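Local structure of PspGI restriction endonuclease (Pyrococcus sp. GI-H, 3BM3) at residues R3-D8 with E71-E76; D38-K43 with N113-R118; F139-V144 with S153-T158; T146-P151 with N179-E184; F192-T197 with Y213-R218. The protein binds its substrate DNA and probably cleaves it at a specific sequence, as a type II restriction endonuclease. The protein carries 2 engineered substitutions. All coordinates share one frame; numbering follows the deposited sequence. Where two conformers were deposited one is given.

Overall arrangement
Interactions 3 and 5 belong to the central mixed sheet and are the more buried ones: 3 pairs its first two strands through main-chain bonds and aliphatic contacts, while 5 lies where two inner parallel strands end, mixing apolar packing, an arginine grip and waters about 4 Å (nearest atoms) from the DNA. Interactions 1, 2 and 4 are surface contacts. Interaction 4, an aromatic contact, touches 3 directly through Phe147, because helix 144-149 connects the two strands of 3. Interaction 2 also meets 3, through Ile117 and Arg118. Interactions 1 and 2 use the consecutive helices 52-80 and 85-115, yet 1 is glutamine-to-backbone and 2 mostly apolar. The centres of interactions 1 and 3 are about 38 Å apart.

Interaction 1 (R3-D8 with E71-E76); sequences RNLVID and EKQVRE
The carboxamide of Gln73 meets the main chain of 3-8 with both of its polar atoms. NE2 donates to Arg3 O at 3.0 Å; that acceptor lies in the amide plane, but the donor stands 26° above the plane of the Arg3 carbonyl. OE1 accepts from Leu5 N over 2.7 Å with an N-H...O angle of 167°. One bond given and one taken, two residues apart, settle the rotation of the amide. Beyond CG the glutamine runs extended, with CG anti to the carbonyl carbon (chi1 -69°). The contact ties the N-terminal segment, which is no regular strand, to the flank of helix 52-80. Ile7 CD1 rests 3.3 Å from the main-chain O of Gln73, and Leu5 CD1 reaches Val74 CG2 at 4.1 Å. Along the same helix, Tyr70 also touches Leu5, and Ala77 and Tyr78 touch Ile7. Turned away from 3-8, Arg75 NH2 bridges to Glu71 OE1 at 3.1 Å; Arg75 NE also pairs with Glu89 and Glu71 OE2 with Arg96, both salt bridges to helix 85-115.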
# COMPACT_ATOMS: atom_id res chain seq x y z
N ARG C 3 31.55 6.84 9.13
CA ARG C 3 32.80 6.46 8.47
C ARG C 3 32.84 6.85 6.99
O ARG C 3 31.82 7.05 6.36
CB ARG C 3 33.07 4.96 8.62
CG ARG C 3 32.18 4.04 7.83
CD ARG C 3 32.60 2.61 8.09
NE ARG C 3 31.98 1.66 7.17
CZ ARG C 3 30.87 0.98 7.43
NH1 ARG C 3 30.23 1.13 8.58
NH2 ARG C 3 30.39 0.13 6.53
N ASN C 4 34.05 6.98 6.45
CA ASN C 4 34.23 7.17 5.03
C ASN C 4 34.10 5.84 4.33
O ASN C 4 34.92 4.95 4.51
CB ASN C 4 35.60 7.78 4.74
CG ASN C 4 35.74 9.19 5.28
OD1 ASN C 4 36.82 9.58 5.72
ND2 ASN C 4 34.65 9.96 5.24
N LEU C 5 33.04 5.69 3.54
CA LEU C 5 32.80 4.43 2.85
C LEU C 5 33.79 4.20 1.74
O LEU C 5 34.21 5.14 1.09
CB LEU C 5 31.40 4.40 2.23
CG LEU C 5 30.24 4.52 3.22
CD1 LEU C 5 28.91 4.77 2.46
CD2 LEU C 5 30.21 3.30 4.12
N VAL C 6 34.12 2.94 1.52
CA VAL C 6 34.78 2.52 0.31
C VAL C 6 33.65 2.17 -0.63
O VAL C 6 32.80 1.32 -0.34
CB VAL C 6 35.71 1.33 0.55
CG1 VAL C 6 36.37 0.89 -0.74
CG2 VAL C 6 36.74 1.68 1.63
N ILE C 7 33.59 2.91 -1.71
CA ILE C 7 32.47 2.83 -2.59
C ILE C 7 32.91 2.15 -3.86
O ILE C 7 33.83 2.62 -4.53
CB ILE C 7 31.89 4.23 -2.88
CG1 ILE C 7 31.30 4.78 -1.57
CG2 ILE C 7 30.81 4.12 -3.96
CD1 ILE C 7 31.15 6.25 -1.53
N ASP C 8 32.28 1.03 -4.17
CA ASP C 8 32.55 0.31 -5.39
C ASP C 8 31.48 0.67 -6.39
O ASP C 8 30.37 0.20 -6.30
CB ASP C 8 32.53 -1.20 -5.09
CG ASP C 8 32.72 -2.05 -6.34
OD1 ASP C 8 32.74 -1.49 -7.45
OD2 ASP C 8 32.83 -3.27 -6.18
N GLU C 71 24.37 8.07 2.11
CA GLU C 71 23.74 8.28 0.80
C GLU C 71 24.50 9.37 0.05
O GLU C 71 24.73 9.27 -1.14
CB GLU C 71 22.31 8.73 1.00
CG GLU C 71 21.51 8.81 -0.28
CD GLU C 71 20.13 9.35 -0.05
OE1 GLU C 71 20.01 10.57 0.18
OE2 GLU C 71 19.18 8.56 -0.09
N LYS C 72 24.89 10.43 0.77
CA LYS C 72 25.60 11.57 0.17
C LYS C 72 26.95 11.11 -0.33
O LYS C 72 27.37 11.45 -1.44
CB LYS C 72 25.77 12.67 1.20
CG LYS C 72 26.49 13.88 0.69
CD LYS C 72 26.44 14.98 1.73
CE LYS C 72 27.25 16.17 1.29
NZ LYS C 72 26.76 16.68 -0.02
N GLN C 73 27.65 10.31 0.46
CA GLN C 73 28.92 9.77 -0.00
C GLN C 73 28.77 8.97 -1.28
O GLN C 73 29.56 9.10 -2.23
CB GLN C 73 29.53 8.87 1.05
CG GLN C 73 30.01 9.61 2.27
CD GLN C 73 30.70 8.71 3.23
OE1 GLN C 73 31.44 7.80 2.83
NE2 GLN C 73 30.44 8.91 4.51
N VAL C 74 27.76 8.11 -1.30
CA VAL C 74 27.51 7.26 -2.44
C VAL C 74 27.09 8.10 -3.65
O VAL C 74 27.57 7.90 -4.76
CB VAL C 74 26.45 6.21 -2.10
CG1 VAL C 74 26.04 5.45 -3.36
CG2 VAL C 74 26.99 5.26 -1.09
N ARG C 75 26.24 9.09 -3.41
CA ARG C 75 25.82 10.00 -4.46
C ARG C 75 27.02 10.66 -5.12
O ARG C 75 27.18 10.65 -6.36
CB ARG C 75 24.91 11.08 -3.88
CG ARG C 75 24.40 12.02 -4.98
CD ARG C 75 23.51 13.09 -4.40
NE ARG C 75 22.22 12.54 -4.04
CZ ARG C 75 21.80 12.28 -2.80
NH1 ARG C 75 22.57 12.53 -1.75
NH2 ARG C 75 20.61 11.75 -2.62
N GLU C 76 27.89 11.22 -4.30
CA GLU C 76 29.06 11.90 -4.84
C GLU C 76 29.92 10.97 -5.68
O GLU C 76 30.41 11.35 -6.75
CB GLU C 76 29.85 12.57 -3.70
CG GLU C 76 29.06 13.71 -3.07
CD GLU C 76 29.78 14.40 -1.93
OE1 GLU C 76 30.88 13.95 -1.51
OE2 GLU C 76 29.22 15.39 -1.42

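Interaction 2 (D38-K43 with N113-R118)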
# COMPACT_ATOMS: atom_id res chain seq x y z
N ASP C 38 17.68 2.06 29.73
CA ASP C 38 17.85 1.85 31.18
C ASP C 38 17.00 2.81 32.02
O ASP C 38 16.71 2.54 33.19
CB ASP C 38 19.29 2.09 31.62
CG ASP C 38 20.25 1.05 31.10
OD1 ASP C 38 19.80 -0.04 30.69
OD2 ASP C 38 21.45 1.37 31.09
N ARG C 39 16.63 3.94 31.41
CA ARG C 39 15.90 5.00 32.08
C ARG C 39 14.45 5.09 31.57
O ARG C 39 13.79 6.11 31.74
CB ARG C 39 16.63 6.32 31.84
CG ARG C 39 18.03 6.36 32.47
CD ARG C 39 18.47 7.78 32.80
NE ARG C 39 17.42 8.52 33.50
CZ ARG C 39 17.04 8.30 34.76
NH1 ARG C 39 17.62 7.36 35.50
NH2 ARG C 39 16.07 9.03 35.29
N LEU C 40 13.96 4.02 30.97
CA LEU C 40 12.62 4.00 30.37
C LEU C 40 11.56 4.36 31.42
O LEU C 40 11.59 3.83 32.54
CB LEU C 40 12.33 2.62 29.78
CG LEU C 40 11.68 2.45 28.40
CD1 LEU C 40 11.59 3.67 27.53
CD2 LEU C 40 12.35 1.27 27.69
N PHE C 41 10.68 5.29 31.04
CA PHE C 41 9.54 5.76 31.84
C PHE C 41 9.94 6.65 33.01
O PHE C 41 9.11 7.00 33.86
CB PHE C 41 8.65 4.60 32.28
CG PHE C 41 8.11 3.84 31.15
CD1 PHE C 41 7.31 4.46 30.21
CD2 PHE C 41 8.41 2.49 31.01
CE1 PHE C 41 6.78 3.76 29.17
CE2 PHE C 41 7.89 1.79 29.95
CZ PHE C 41 7.09 2.41 29.02
N GLU C 42 11.21 7.03 33.02
CA GLU C 42 11.74 7.96 33.99
C GLU C 42 11.96 9.29 33.27
O GLU C 42 12.01 9.34 32.04
CB GLU C 42 13.02 7.38 34.61
CG GLU C 42 12.77 6.02 35.29
CD GLU C 42 14.02 5.25 35.68
OE1 GLU C 42 15.11 5.87 35.79
OE2 GLU C 42 13.90 4.02 35.90
N LYS C 43 12.03 10.38 34.02
CA LYS C 43 12.31 11.69 33.42
C LYS C 43 13.77 11.78 32.98
O LYS C 43 14.65 11.24 33.65
CB LYS C 43 11.98 12.82 34.41
CG LYS C 43 10.48 12.92 34.75
CD LYS C 43 10.08 14.35 35.11
CE LYS C 43 8.54 14.53 35.19
NZ LYS C 43 7.87 14.29 33.87
N ASN C 113 13.12 -6.38 23.01
CA ASN C 113 14.20 -7.04 23.71
C ASN C 113 14.35 -6.50 25.10
O ASN C 113 14.51 -7.25 26.06
CB ASN C 113 15.52 -6.87 22.97
CG ASN C 113 15.57 -7.69 21.72
OD1 ASN C 113 14.75 -8.59 21.52
ND2 ASN C 113 16.54 -7.41 20.87
N LYS C 114 14.29 -5.17 25.21
CA LYS C 114 14.48 -4.49 26.48
C LYS C 114 13.44 -4.95 27.50
O LYS C 114 13.78 -5.15 28.66
CB LYS C 114 14.42 -2.97 26.30
CG LYS C 114 14.66 -2.17 27.60
CD LYS C 114 16.06 -2.44 28.16
CE LYS C 114 16.39 -1.61 29.40
NZ LYS C 114 15.32 -1.69 30.43
N PHE C 115 12.21 -5.16 27.04
CA PHE C 115 11.13 -5.61 27.89
C PHE C 115 11.09 -7.12 28.07
O PHE C 115 10.25 -7.61 28.82
CB PHE C 115 9.79 -5.11 27.36
CG PHE C 115 9.59 -3.64 27.50
CD1 PHE C 115 9.15 -3.10 28.69
CD2 PHE C 115 9.88 -2.79 26.48
CE1 PHE C 115 8.98 -1.72 28.82
CE2 PHE C 115 9.73 -1.44 26.60
CZ PHE C 115 9.27 -0.89 27.76
N GLY C 116 11.99 -7.84 27.41
CA GLY C 116 12.06 -9.30 27.48
C GLY C 116 10.91 -9.95 26.76
O GLY C 116 10.52 -11.05 27.10
N ILE C 117 10.31 -9.24 25.80
CA ILE C 117 9.19 -9.77 25.07
C ILE C 117 9.76 -10.64 24.00
O ILE C 117 10.48 -10.16 23.12
CB ILE C 117 8.32 -8.67 24.46
CG1 ILE C 117 7.71 -7.82 25.59
CG2 ILE C 117 7.24 -9.23 23.51
CD1 ILE C 117 7.13 -6.51 25.12
N ARG C 118 9.41 -11.92 24.05
CA ARG C 118 9.82 -12.81 22.99
C ARG C 118 8.96 -12.59 21.79
O ARG C 118 7.77 -12.32 21.91
CB ARG C 118 9.71 -14.26 23.43
CG ARG C 118 10.79 -14.62 24.46
CD ARG C 118 10.62 -16.05 24.93
NE ARG C 118 11.64 -16.44 25.90
CZ ARG C 118 11.67 -16.10 27.19
NH1 ARG C 118 10.72 -15.32 27.71
NH2 ARG C 118 12.66 -16.54 27.96
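A mainly apolar surface contact joins the loop after helix 33-38 to the C-terminal end of helix 85-115. The tip of the Phe115 ring meets both apolar loop residues. Its CZ lies 3.7 Å from Phe41 CE2, which sits in the plane of the Phe115 ring at its edge, while Phe115 CE1 lies at the edge of Phe41. Leu40 CD2 approaches the same tip, 3.8 Å from Phe115 CZ, crossing that side chain at about a right angle. Both loop residues are presented by a type II β turn from Arg39 to Glu42, closed by Glu42 N to Arg39 O at 3.0 Å; Phe41 takes its third position with phi 73°. The opposing helix ends in a Schellman motif at Gly116, also at positive phi (71°), with Gly116 N to Asn113 O at 2.9 Å. Lys114, bent at chi2 and chi4, lays its CG 4.1 Å from Leu40 CD2 and its CE 3.9 Å from Asp38 N. Its NZ remains 4.8 Å from Asp38 OD1, so any attraction is probably modest, and makes a weak hydrogen bond to Leu37 O. Pro52 and Ile55 of helix 52-80 back Leu40; the Phe250 ring lies nearly parallel to that of Phe115.

Interaction 3 (F139-V144 with S153-T158)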
# COMPACT_ATOMS: atom_id res chain seq x y z
N PHE C 139 5.42 -8.87 13.55
CA PHE C 139 5.80 -9.61 14.73
C PHE C 139 4.71 -10.55 15.15
O PHE C 139 3.54 -10.25 15.05
CB PHE C 139 6.13 -8.65 15.87
CG PHE C 139 7.24 -7.72 15.53
CD1 PHE C 139 8.55 -8.16 15.63
CD2 PHE C 139 7.00 -6.46 15.03
CE1 PHE C 139 9.61 -7.34 15.26
CE2 PHE C 139 8.07 -5.63 14.67
CZ PHE C 139 9.36 -6.07 14.80
N ILE C 140 5.15 -11.70 15.61
CA ILE C 140 4.28 -12.64 16.25
C ILE C 140 4.83 -12.81 17.64
O ILE C 140 6.00 -13.14 17.83
CB ILE C 140 4.27 -13.98 15.55
CG1 ILE C 140 3.84 -13.80 14.10
CG2 ILE C 140 3.31 -14.95 16.27
CD1 ILE C 140 3.88 -15.04 13.28
N ILE C 141 3.97 -12.58 18.62
CA ILE C 141 4.38 -12.65 20.01
C ILE C 141 3.65 -13.80 20.69
O ILE C 141 2.44 -13.82 20.70
CB ILE C 141 4.11 -11.32 20.70
CG1 ILE C 141 4.98 -10.25 20.00
CG2 ILE C 141 4.41 -11.46 22.18
CD1 ILE C 141 4.85 -8.90 20.51
N PRO C 142 4.40 -14.77 21.24
CA PRO C 142 5.86 -14.86 21.32
C PRO C 142 6.53 -15.56 20.14
O PRO C 142 7.75 -15.40 19.92
CB PRO C 142 6.08 -15.66 22.58
CG PRO C 142 4.92 -16.61 22.59
CD PRO C 142 3.76 -15.88 21.98
N SER C 143 5.76 -16.35 19.40
CA SER C 143 6.31 -17.14 18.33
C SER C 143 5.19 -17.65 17.46
O SER C 143 4.05 -17.77 17.90
CB SER C 143 7.03 -18.38 18.88
OG SER C 143 6.11 -19.24 19.54
N VAL C 144 5.55 -17.99 16.23
CA VAL C 144 4.58 -18.60 15.34
C VAL C 144 4.12 -19.97 15.87
O VAL C 144 2.94 -20.31 15.74
CB VAL C 144 5.08 -18.66 13.87
CG1 VAL C 144 6.05 -19.77 13.67
CG2 VAL C 144 3.90 -18.74 12.92
N SER C 153 -3.63 -17.10 22.08
CA SER C 153 -2.57 -16.97 23.07
C SER C 153 -1.41 -16.14 22.57
O SER C 153 -0.47 -15.89 23.31
CB SER C 153 -2.06 -18.35 23.49
OG SER C 153 -1.31 -18.97 22.44
N ALA C 154 -1.47 -15.74 21.31
CA ALA C 154 -0.38 -14.98 20.66
C ALA C 154 -0.93 -13.66 20.15
O ALA C 154 -2.14 -13.49 19.95
CB ALA C 154 0.22 -15.76 19.50
N ILE C 155 -0.01 -12.74 19.91
CA ILE C 155 -0.34 -11.44 19.35
C ILE C 155 0.31 -11.35 18.00
O ILE C 155 1.50 -11.60 17.88
CB ILE C 155 0.14 -10.28 20.21
CG1 ILE C 155 -0.17 -10.50 21.68
CG2 ILE C 155 -0.46 -8.95 19.69
CD1 ILE C 155 0.52 -9.45 22.61
N LEU C 156 -0.48 -10.95 17.00
CA LEU C 156 0.04 -10.62 15.70
C LEU C 156 0.08 -9.10 15.65
O LEU C 156 -0.92 -8.42 15.93
CB LEU C 156 -0.87 -11.14 14.60
CG LEU C 156 -1.25 -12.60 14.80
CD1 LEU C 156 -2.09 -13.06 13.64
CD2 LEU C 156 0.02 -13.43 14.95
N ILE C 157 1.24 -8.58 15.29
CA ILE C 157 1.42 -7.15 15.23
C ILE C 157 1.89 -6.76 13.86
O ILE C 157 2.90 -7.30 13.37
CB ILE C 157 2.44 -6.65 16.24
CG1 ILE C 157 2.07 -7.15 17.64
CG2 ILE C 157 2.46 -5.12 16.20
CD1 ILE C 157 3.01 -6.69 18.78
N THR C 158 1.15 -5.87 13.23
CA THR C 158 1.53 -5.30 11.95
C THR C 158 2.05 -3.90 12.27
O THR C 158 1.47 -3.20 13.09
CB THR C 158 0.35 -5.28 10.95
OG1 THR C 158 -0.04 -6.63 10.65
CG2 THR C 158 0.77 -4.59 9.65
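Ile155 O takes one hydrogen bond, from Ile141 N at 2.8 Å, nearly straight at 167° and in the carbonyl plane, and a weaker CA-H...O contact from Ile140 CA at 3.4 Å. Ile155 N returns a bond to Ile141 O, also 2.8 Å, making this a hydrogen-bonded antiparallel pair. Phe139 and Ile157 form the second such pair, with Phe139 N to Ile157 O at 3.0 Å and Ile157 N to Phe139 O at 2.9 Å. Between them Ile140 and Leu156 are a non-hydrogen-bonded pair whose side chains lie together, pointing the same way; Leu156 CD2 sits 3.9 Å from Ile140 CG2. On the other face Ile141 CD1 presses diagonally on Ile157 CD1 at 3.4 Å, tighter than normal van der Waals contact. The strands run antiparallel (axes at 160°) at one edge of the mixed sheet, consistent with the PD-(D/E)XK clan; the cis peptide before Pro142 and the N-cap Ser143 then lead into helix 144-149. Phe147 covers the Ile140/Leu156 face and helix 249-259 the Ile141/Ile155 face. Peptide groups thus hold the strands together whatever the side chains, which instead provide two apolar surfaces for packing.

Interaction 4 (T146-P151 with N179-E184). Engineered in segment 146-151: Thr146 (natural residue Ala).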
# COMPACT_ATOMS: atom_id res chain seq x y z
N THR C 146 3.62 -20.86 18.93
CA THR C 146 2.62 -20.55 19.93
C THR C 146 1.30 -20.08 19.34
O THR C 146 0.23 -20.50 19.77
CB THR C 146 3.16 -19.54 20.95
OG1 THR C 146 4.21 -20.20 21.66
CG2 THR C 146 2.08 -19.14 21.94
N PHE C 147 1.39 -19.23 18.33
CA PHE C 147 0.21 -18.83 17.58
C PHE C 147 -0.55 -20.02 17.00
O PHE C 147 -1.75 -20.13 17.17
CB PHE C 147 0.56 -17.87 16.46
CG PHE C 147 -0.62 -17.54 15.61
CD1 PHE C 147 -1.57 -16.62 16.03
CD2 PHE C 147 -0.83 -18.19 14.40
CE1 PHE C 147 -2.68 -16.32 15.26
CE2 PHE C 147 -1.96 -17.89 13.63
CZ PHE C 147 -2.88 -16.97 14.07
N LEU C 148 0.16 -20.88 16.28
CA LEU C 148 -0.47 -22.02 15.63
C LEU C 148 -1.00 -22.98 16.68
O LEU C 148 -2.06 -23.56 16.48
CB LEU C 148 0.50 -22.73 14.72
CG LEU C 148 0.99 -21.92 13.55
CD1 LEU C 148 2.11 -22.67 12.86
CD2 LEU C 148 -0.16 -21.63 12.62
N ASN C 149 -0.27 -23.15 17.78
CA ASN C 149 -0.79 -23.99 18.88
C ASN C 149 -2.15 -23.48 19.42
O ASN C 149 -3.08 -24.26 19.69
CB ASN C 149 0.24 -24.10 20.01
CG ASN C 149 1.44 -24.99 19.64
OD1 ASN C 149 1.36 -25.80 18.72
ND2 ASN C 149 2.54 -24.84 20.37
N ASP C 150 -2.23 -22.17 19.61
CA ASP C 150 -3.40 -21.51 20.16
C ASP C 150 -3.39 -20.06 19.72
O ASP C 150 -2.78 -19.23 20.40
CB ASP C 150 -3.37 -21.56 21.68
CG ASP C 150 -4.60 -20.94 22.31
OD1 ASP C 150 -5.49 -20.44 21.57
OD2 ASP C 150 -4.67 -20.99 23.56
N PRO C 151 -4.06 -19.76 18.59
CA PRO C 151 -4.11 -18.38 18.10
C PRO C 151 -4.52 -17.34 19.12
O PRO C 151 -4.03 -16.22 19.08
CB PRO C 151 -5.14 -18.46 16.96
CG PRO C 151 -4.97 -19.80 16.42
CD PRO C 151 -4.77 -20.67 17.66
N ASN C 179 -10.33 -15.50 8.73
CA ASN C 179 -10.99 -16.51 7.94
C ASN C 179 -10.41 -17.87 8.27
O ASN C 179 -11.17 -18.83 8.49
CB ASN C 179 -10.83 -16.17 6.47
CG ASN C 179 -11.66 -17.03 5.57
OD1 ASN C 179 -12.56 -17.73 6.04
ND2 ASN C 179 -11.40 -16.98 4.26
N LYS C 180 -9.09 -17.95 8.36
CA LYS C 180 -8.44 -19.23 8.57
C LYS C 180 -8.49 -19.70 10.02
O LYS C 180 -8.75 -20.89 10.30
CB LYS C 180 -6.99 -19.19 8.08
CG LYS C 180 -6.28 -20.49 8.42
CD LYS C 180 -5.03 -20.71 7.68
CE LYS C 180 -4.54 -22.13 7.90
NZ LYS C 180 -5.48 -23.11 7.31
N PHE C 181 -8.26 -18.77 10.94
CA PHE C 181 -8.02 -19.10 12.35
C PHE C 181 -9.14 -18.73 13.29
O PHE C 181 -9.09 -19.09 14.48
CB PHE C 181 -6.71 -18.49 12.84
CG PHE C 181 -5.51 -19.02 12.13
CD1 PHE C 181 -4.98 -20.27 12.45
CD2 PHE C 181 -4.92 -18.31 11.09
CE1 PHE C 181 -3.87 -20.75 11.80
CE2 PHE C 181 -3.82 -18.81 10.42
CZ PHE C 181 -3.31 -20.05 10.77
N GLY C 182 -10.14 -18.02 12.79
CA GLY C 182 -11.26 -17.56 13.60
C GLY C 182 -11.04 -16.23 14.24
O GLY C 182 -9.97 -15.61 14.16
N ASP C 183 -12.09 -15.76 14.89
CA ASP C 183 -12.11 -14.42 15.39
C ASP C 183 -11.42 -14.24 16.72
O ASP C 183 -11.42 -13.15 17.23
CB ASP C 183 -13.56 -13.93 15.50
CG ASP C 183 -14.15 -13.55 14.17
OD1 ASP C 183 -13.41 -13.29 13.18
OD2 ASP C 183 -15.39 -13.48 14.12
N GLU C 184 -10.82 -15.30 17.26
CA GLU C 184 -10.12 -15.23 18.55
C GLU C 184 -8.64 -14.84 18.41
O GLU C 184 -7.91 -14.75 19.41
CB GLU C 184 -10.28 -16.57 19.30
CG GLU C 184 -9.16 -17.61 19.09
CD GLU C 184 -9.19 -18.37 17.76
OE1 GLU C 184 -9.98 -18.03 16.85
OE2 GLU C 184 -8.39 -19.34 17.67
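The aromatic part is a T-shaped pair: the edge of Phe147 points at the face of Phe181, with ring centroids 4.9 Å apart and planes at 71°. Phe147 CE2 stands over the centre of the Phe181 ring, brought there by CG lying anti to the backbone N (chi1 175°). The opposite face of Phe181 is covered near its rim by Lys180 CG. Aliphatic groups add to it, Leu148 CD2 reaching Phe181 CE1 at 3.9 Å and Pro151 CG reaching Phe181 CD1 at 4.0 Å. Helices 144-149 and 167-181 thus meet through their C-terminal ends, where Asp150 and Gly182 (phi 90°) leave helical geometry; Asp150 N still bonds to the O of the engineered Thr146 at 3.0 Å. Ile125 of the short strand 125-126 touches both phenylalanines. Among polar groups, Glu184, bent at chi2, lays OE2 3.4 Å from Pro151 CB. Glu184 OE1 lies 2.7 Å from Phe181 O, and the acid probably holds a proton; Asp150 OD1, 5.0 Å from Glu184 OE2, might add to this.

Interaction 5 (F192-T197 with Y213-R218); sequences FDEEFT and YVIDGR
Ile215 stands upright on the Phe192 ring: its CD1 is 3.5 Å from the ring centroid and 7° off the normal, a CH-pi contact. CG1 anti to the backbone N (chi1 -172°) aims it there, leaving CG2 crowded between N and the carbonyl carbon. Glu194, bent at chi2, crosses Ile215 at about a right angle and brings OE2 to 3.3 Å from Ile215 CD1. Glu194 OE2 is salt-bridged to Lys57 and accepts from a water 2.8 Å away, which accepts in turn from Gly217 N. Another water accepts from both Asp193 N and Ile215 N. The segments lie at the C-terminal ends of the parallel strands 186-191 and 211-214, joined by a β-α-β crossover through helix 198-206, which Thr197 N-caps while packing on a DNA phosphate. Arg218 approaches side-on, NE at 2.9 Å and NH2 at 2.8 Å both donating to Phe196 O, which lies 4° from the guanidinium plane; the bonds are bent, one acceptor being shared, and Glu225 pairs with the same NH2. An Asx turn, Glu195 N to Asp193 OD1 at 2.7 Å, shapes the loop that presents this carbonyl. Phe196 CD2 meets Val214 CG1 at 3.6 Å, the side chains crossing nearly at right angles.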
# COMPACT_ATOMS: atom_id res chain seq x y z
N PHE C 192 3.32 4.62 12.78
CA PHE C 192 4.22 5.58 13.37
C PHE C 192 4.11 6.85 12.52
O PHE C 192 5.05 7.29 11.88
CB PHE C 192 5.63 5.02 13.40
CG PHE C 192 6.45 5.54 14.55
CD1 PHE C 192 6.04 5.31 15.83
CD2 PHE C 192 7.62 6.24 14.33
CE1 PHE C 192 6.76 5.81 16.91
CE2 PHE C 192 8.35 6.71 15.40
CZ PHE C 192 7.91 6.46 16.69
N ASP C 193 2.91 7.41 12.55
CA ASP C 193 2.47 8.38 11.56
C ASP C 193 1.67 9.42 12.26
O ASP C 193 0.59 9.16 12.78
CB ASP C 193 1.64 7.68 10.46
CG ASP C 193 1.31 8.58 9.29
OD1 ASP C 193 1.35 9.81 9.45
OD2 ASP C 193 0.96 8.03 8.22
N GLU C 194 2.20 10.63 12.25
CA GLU C 194 1.55 11.76 12.89
C GLU C 194 0.28 12.17 12.16
O GLU C 194 -0.51 12.94 12.71
CB GLU C 194 2.54 12.93 12.99
CG GLU C 194 3.89 12.56 13.65
CD GLU C 194 3.90 12.59 15.19
OE1 GLU C 194 2.85 12.89 15.83
OE2 GLU C 194 5.01 12.33 15.74
N GLU C 195 0.05 11.67 10.94
CA GLU C 195 -1.14 11.98 10.17
C GLU C 195 -2.12 10.82 10.12
O GLU C 195 -3.01 10.77 9.30
CB GLU C 195 -0.76 12.44 8.75
CG GLU C 195 0.13 13.66 8.73
CD GLU C 195 -0.34 14.80 9.65
OE1 GLU C 195 -1.56 15.15 9.62
OE2 GLU C 195 0.52 15.36 10.38
N PHE C 196 -1.96 9.89 11.05
CA PHE C 196 -2.86 8.75 11.14
C PHE C 196 -4.29 9.26 11.31
O PHE C 196 -4.53 10.12 12.13
CB PHE C 196 -2.44 7.90 12.32
CG PHE C 196 -3.19 6.60 12.41
CD1 PHE C 196 -2.95 5.59 11.50
CD2 PHE C 196 -4.16 6.42 13.36
CE1 PHE C 196 -3.64 4.39 11.59
CE2 PHE C 196 -4.83 5.24 13.44
CZ PHE C 196 -4.58 4.23 12.59
N THR C 197 -5.24 8.72 10.54
CA THR C 197 -6.59 9.27 10.49
C THR C 197 -7.59 8.56 11.40
O THR C 197 -7.46 7.38 11.70
CB THR C 197 -7.16 9.19 9.07
OG1 THR C 197 -7.49 7.82 8.76
CG2 THR C 197 -6.13 9.72 8.05
N TYR C 213 -2.40 1.18 17.55
CA TYR C 213 -1.37 1.96 18.23
C TYR C 213 -0.88 3.08 17.35
O TYR C 213 -0.62 2.88 16.17
CB TYR C 213 -0.18 1.10 18.63
CG TYR C 213 -0.59 0.13 19.71
CD1 TYR C 213 -0.41 0.44 21.05
CD2 TYR C 213 -1.20 -1.07 19.37
CE1 TYR C 213 -0.82 -0.43 22.02
CE2 TYR C 213 -1.61 -1.95 20.32
CZ TYR C 213 -1.43 -1.63 21.67
OH TYR C 213 -1.84 -2.52 22.63
N VAL C 214 -0.77 4.26 17.92
CA VAL C 214 -0.49 5.46 17.16
C VAL C 214 0.74 6.12 17.78
O VAL C 214 0.97 6.04 18.97
CB VAL C 214 -1.72 6.42 17.13
CG1 VAL C 214 -3.00 5.71 16.66
CG2 VAL C 214 -1.96 7.06 18.45
N ILE C 215 1.59 6.73 16.96
CA ILE C 215 2.74 7.41 17.46
C ILE C 215 2.25 8.36 18.56
O ILE C 215 1.22 8.99 18.42
CB ILE C 215 3.47 8.16 16.34
CG1 ILE C 215 4.80 8.73 16.83
CG2 ILE C 215 2.57 9.20 15.65
CD1 ILE C 215 5.74 9.14 15.71
N ASP C 216 2.99 8.47 19.65
CA ASP C 216 2.47 9.13 20.84
C ASP C 216 1.96 10.52 20.55
O ASP C 216 0.92 10.91 21.08
CB ASP C 216 3.49 9.16 21.97
CG ASP C 216 3.74 7.81 22.59
OD1 ASP C 216 3.36 6.77 22.03
OD2 ASP C 216 4.37 7.80 23.67
N GLY C 217 2.69 11.25 19.70
CA GLY C 217 2.38 12.63 19.32
C GLY C 217 1.04 12.83 18.67
O GLY C 217 0.52 13.94 18.62
N ARG C 218 0.46 11.76 18.14
CA ARG C 218 -0.83 11.84 17.45
C ARG C 218 -1.99 11.39 18.32
O ARG C 218 -3.13 11.66 18.02
CB ARG C 218 -0.73 11.01 16.16
CG ARG C 218 -1.98 10.92 15.33
CD ARG C 218 -2.64 12.25 15.06
NE ARG C 218 -3.72 12.03 14.11
CZ ARG C 218 -4.84 12.75 14.03
NH1 ARG C 218 -5.05 13.78 14.85
NH2 ARG C 218 -5.75 12.44 13.14
O HOH W 1 0.48 6.81 14.20
O HOH W 2 5.28 11.71 18.46